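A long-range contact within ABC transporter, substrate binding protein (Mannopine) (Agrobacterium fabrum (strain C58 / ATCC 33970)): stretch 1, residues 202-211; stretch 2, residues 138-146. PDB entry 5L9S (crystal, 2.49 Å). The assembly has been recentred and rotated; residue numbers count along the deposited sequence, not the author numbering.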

# COMPACT_ATOMS: atom_id res chain seq x y z
N ASP A 202 25.59 3.83 4.89
CA ASP A 202 25.54 5.29 4.77
C ASP A 202 25.77 5.75 3.32
O ASP A 202 26.52 6.69 3.07
CB ASP A 202 26.49 5.98 5.78
CG ASP A 202 26.11 7.42 6.11
OD1 ASP A 202 24.88 7.71 6.22
OD2 ASP A 202 27.03 8.26 6.28
N GLU A 203 25.12 5.06 2.37
CA GLU A 203 25.18 5.34 0.92
C GLU A 203 24.22 6.48 0.52
O GLU A 203 24.33 7.04 -0.57
CB GLU A 203 24.93 4.07 0.09
CG GLU A 203 26.05 3.03 0.15
CD GLU A 203 25.76 1.70 -0.53
OE1 GLU A 203 26.07 0.65 0.07
OE2 GLU A 203 25.23 1.72 -1.66
N TYR A 204 23.28 6.82 1.43
CA TYR A 204 22.32 7.92 1.28
C TYR A 204 21.90 8.41 2.64
O TYR A 204 21.91 7.64 3.64
CB TYR A 204 21.09 7.56 0.41
CG TYR A 204 20.09 6.62 1.05
CD1 TYR A 204 19.00 7.11 1.77
CD2 TYR A 204 20.20 5.25 0.87
CE1 TYR A 204 18.06 6.25 2.32
CE2 TYR A 204 19.28 4.38 1.44
CZ TYR A 204 18.19 4.88 2.13
OH TYR A 204 17.28 3.99 2.65
N ARG A 205 21.50 9.70 2.66
CA ARG A 205 21.06 10.43 3.84
C ARG A 205 19.59 10.92 3.74
O ARG A 205 18.99 11.23 4.77
CB ARG A 205 22.02 11.60 4.15
CG ARG A 205 23.42 11.14 4.56
CD ARG A 205 24.24 12.26 5.17
NE ARG A 205 23.92 12.46 6.59
CZ ARG A 205 24.74 12.17 7.59
NH1 ARG A 205 25.95 11.68 7.35
NH2 ARG A 205 24.37 12.39 8.85
N VAL A 206 19.04 11.01 2.51
CA VAL A 206 17.65 11.42 2.26
C VAL A 206 17.08 10.52 1.17
O VAL A 206 17.65 10.45 0.09
CB VAL A 206 17.54 12.90 1.86
CG1 VAL A 206 16.07 13.30 1.68
CG2 VAL A 206 18.21 13.81 2.88
N GLY A 207 15.95 9.85 1.43
CA GLY A 207 15.37 8.95 0.45
C GLY A 207 13.91 8.65 0.56
O GLY A 207 13.28 8.93 1.58
N GLN A 208 13.34 8.10 -0.52
CA GLN A 208 11.96 7.67 -0.57
C GLN A 208 12.04 6.15 -0.37
O GLN A 208 12.58 5.44 -1.24
CB GLN A 208 11.31 8.03 -1.91
CG GLN A 208 9.94 7.40 -2.09
CD GLN A 208 9.29 7.81 -3.38
OE1 GLN A 208 8.64 8.85 -3.49
NE2 GLN A 208 9.37 6.99 -4.38
N ILE A 209 11.64 5.68 0.81
CA ILE A 209 11.68 4.25 1.14
C ILE A 209 10.34 3.78 1.73
O ILE A 209 9.45 4.60 1.90
CB ILE A 209 12.91 3.86 2.01
CG1 ILE A 209 12.78 4.37 3.45
CG2 ILE A 209 14.24 4.30 1.35
CD1 ILE A 209 13.85 3.82 4.42
N TRP A 210 10.18 2.47 1.98
CA TRP A 210 8.95 1.97 2.59
C TRP A 210 9.03 2.19 4.11
O TRP A 210 10.07 1.93 4.72
CB TRP A 210 8.75 0.47 2.32
CG TRP A 210 8.51 0.05 0.89
CD1 TRP A 210 7.69 0.65 -0.02
CD2 TRP A 210 9.04 -1.13 0.25
NE1 TRP A 210 7.76 -0.02 -1.23
CE2 TRP A 210 8.56 -1.13 -1.08
CE3 TRP A 210 9.90 -2.16 0.66
CZ2 TRP A 210 8.88 -2.14 -1.99
CZ3 TRP A 210 10.21 -3.18 -0.24
CH2 TRP A 210 9.72 -3.15 -1.55
N LEU A 211 7.91 2.62 4.73
CA LEU A 211 7.82 2.77 6.19
C LEU A 211 8.23 1.48 6.94
O LEU A 211 8.90 1.57 7.96
CB LEU A 211 6.43 3.23 6.63
CG LEU A 211 6.22 3.57 8.13
CD1 LEU A 211 7.32 4.48 8.67
CD2 LEU A 211 4.87 4.18 8.35
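Stretch 2 138-146: GARSFPNFD

Stretch 2 runs parallel to stretch 1: the axis of the strand that begins at Arg140 comes within 4.6 Å of that of strand 206-210, and their N-to-C directions differ by a crossing angle of only 16°. Gly138 enters at phi/psi 119/180, where a CB would jam against the preceding carbonyl oxygen and lie 3.1 Å from Arg205 CB. Ala139, extended at -85/138, comes just before the bridged pairs. Its O accepts from Arg205 N at 3.0 Å (N-H...O 166°) and, weakly, from Val206 N at 3.3 Å, while Ala139 CB rests 3.3 Å from Glu203 O. Arg140 bridges Val206, with CA atoms 4.9 Å apart and side chains on the same sheet face; the end of the Arg140 side chain comes nearer, and Val206 CB lies over one face of the guanidinium, 3.8 Å from Arg140 NE. Its backbone adds a CA-H...O contact, Arg140 CA to Val206 O at 3.0 Å. Ser141 pairs with Gly207 (CA-CA 4.3 Å). Ser141 N donates weakly to Val206 O (3.1 Å, 127°), and Ser141 O accepts from Gln208 N (2.9 Å, 162°), the straddling pattern of parallel strands. Ser141 CB sits over the Tyr204 ring, 3.5 Å from Tyr204 CG. Phe142 CD1 then meets Gln208 CB at 3.8 Å, obliquely. Beyond Pro143 and Asn144, Phe145 CE2 reaches Trp210 CZ2 at 3.8 Å, while Asp146 lies out of reach.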

# COMPACT_ATOMS: atom_id res chain seq x y z
N GLY A 138 23.80 15.79 1.06
CA GLY A 138 23.95 14.35 1.05
C GLY A 138 23.41 13.67 -0.20
O GLY A 138 22.87 14.32 -1.11
N ALA A 139 23.54 12.35 -0.22
CA ALA A 139 23.10 11.52 -1.32
C ALA A 139 21.60 11.18 -1.18
O ALA A 139 21.14 10.94 -0.06
CB ALA A 139 23.93 10.26 -1.33
N ARG A 140 20.84 11.23 -2.31
CA ARG A 140 19.42 10.87 -2.31
C ARG A 140 19.25 9.41 -2.76
O ARG A 140 20.15 8.81 -3.33
CB ARG A 140 18.51 11.80 -3.17
CG ARG A 140 18.73 13.31 -3.14
CD ARG A 140 18.18 14.03 -1.93
NE ARG A 140 19.30 14.43 -1.10
CZ ARG A 140 19.39 15.52 -0.35
NH1 ARG A 140 18.38 16.39 -0.30
NH2 ARG A 140 20.49 15.77 0.33
N SER A 141 18.08 8.86 -2.50
CA SER A 141 17.72 7.50 -2.88
C SER A 141 16.25 7.44 -3.27
O SER A 141 15.40 8.01 -2.58
CB SER A 141 18.01 6.52 -1.75
OG SER A 141 17.55 5.22 -2.08
N PHE A 142 15.96 6.79 -4.40
CA PHE A 142 14.59 6.61 -4.86
C PHE A 142 14.45 5.18 -5.31
O PHE A 142 15.44 4.65 -5.81
CB PHE A 142 14.28 7.49 -6.08
CG PHE A 142 13.86 8.91 -5.81
CD1 PHE A 142 12.61 9.19 -5.26
CD2 PHE A 142 14.68 9.97 -6.16
CE1 PHE A 142 12.21 10.51 -5.03
CE2 PHE A 142 14.29 11.29 -5.92
CZ PHE A 142 13.05 11.55 -5.36
N PRO A 143 13.25 4.56 -5.24
CA PRO A 143 13.11 3.21 -5.80
C PRO A 143 13.24 3.21 -7.32
O PRO A 143 12.92 4.19 -8.00
CB PRO A 143 11.72 2.77 -5.39
CG PRO A 143 10.97 4.00 -5.11
CD PRO A 143 11.97 5.05 -4.68
N ASN A 144 13.76 2.13 -7.83
CA ASN A 144 13.89 1.91 -9.25
C ASN A 144 13.28 0.56 -9.58
O ASN A 144 13.97 -0.43 -9.85
CB ASN A 144 15.32 2.08 -9.77
CG ASN A 144 15.50 1.67 -11.21
OD1 ASN A 144 14.69 2.01 -12.10
ND2 ASN A 144 16.51 0.85 -11.45
N PHE A 145 11.97 0.52 -9.45
CA PHE A 145 11.15 -0.60 -9.86
C PHE A 145 10.30 -0.03 -10.99
O PHE A 145 10.27 1.20 -11.16
CB PHE A 145 10.35 -1.27 -8.72
CG PHE A 145 9.85 -0.43 -7.56
CD1 PHE A 145 9.02 0.67 -7.78
CD2 PHE A 145 10.08 -0.83 -6.24
CE1 PHE A 145 8.49 1.39 -6.71
CE2 PHE A 145 9.55 -0.11 -5.17
CZ PHE A 145 8.75 0.99 -5.42
N ASP A 146 9.75 -0.92 -11.83
CA ASP A 146 9.06 -0.62 -13.09
C ASP A 146 8.02 0.52 -13.06
O ASP A 146 7.98 1.27 -14.04
CB ASP A 146 8.45 -1.89 -13.69
CG ASP A 146 9.51 -2.80 -14.29
OD1 ASP A 146 10.29 -2.32 -15.16
OD2 ASP A 146 9.57 -3.98 -13.90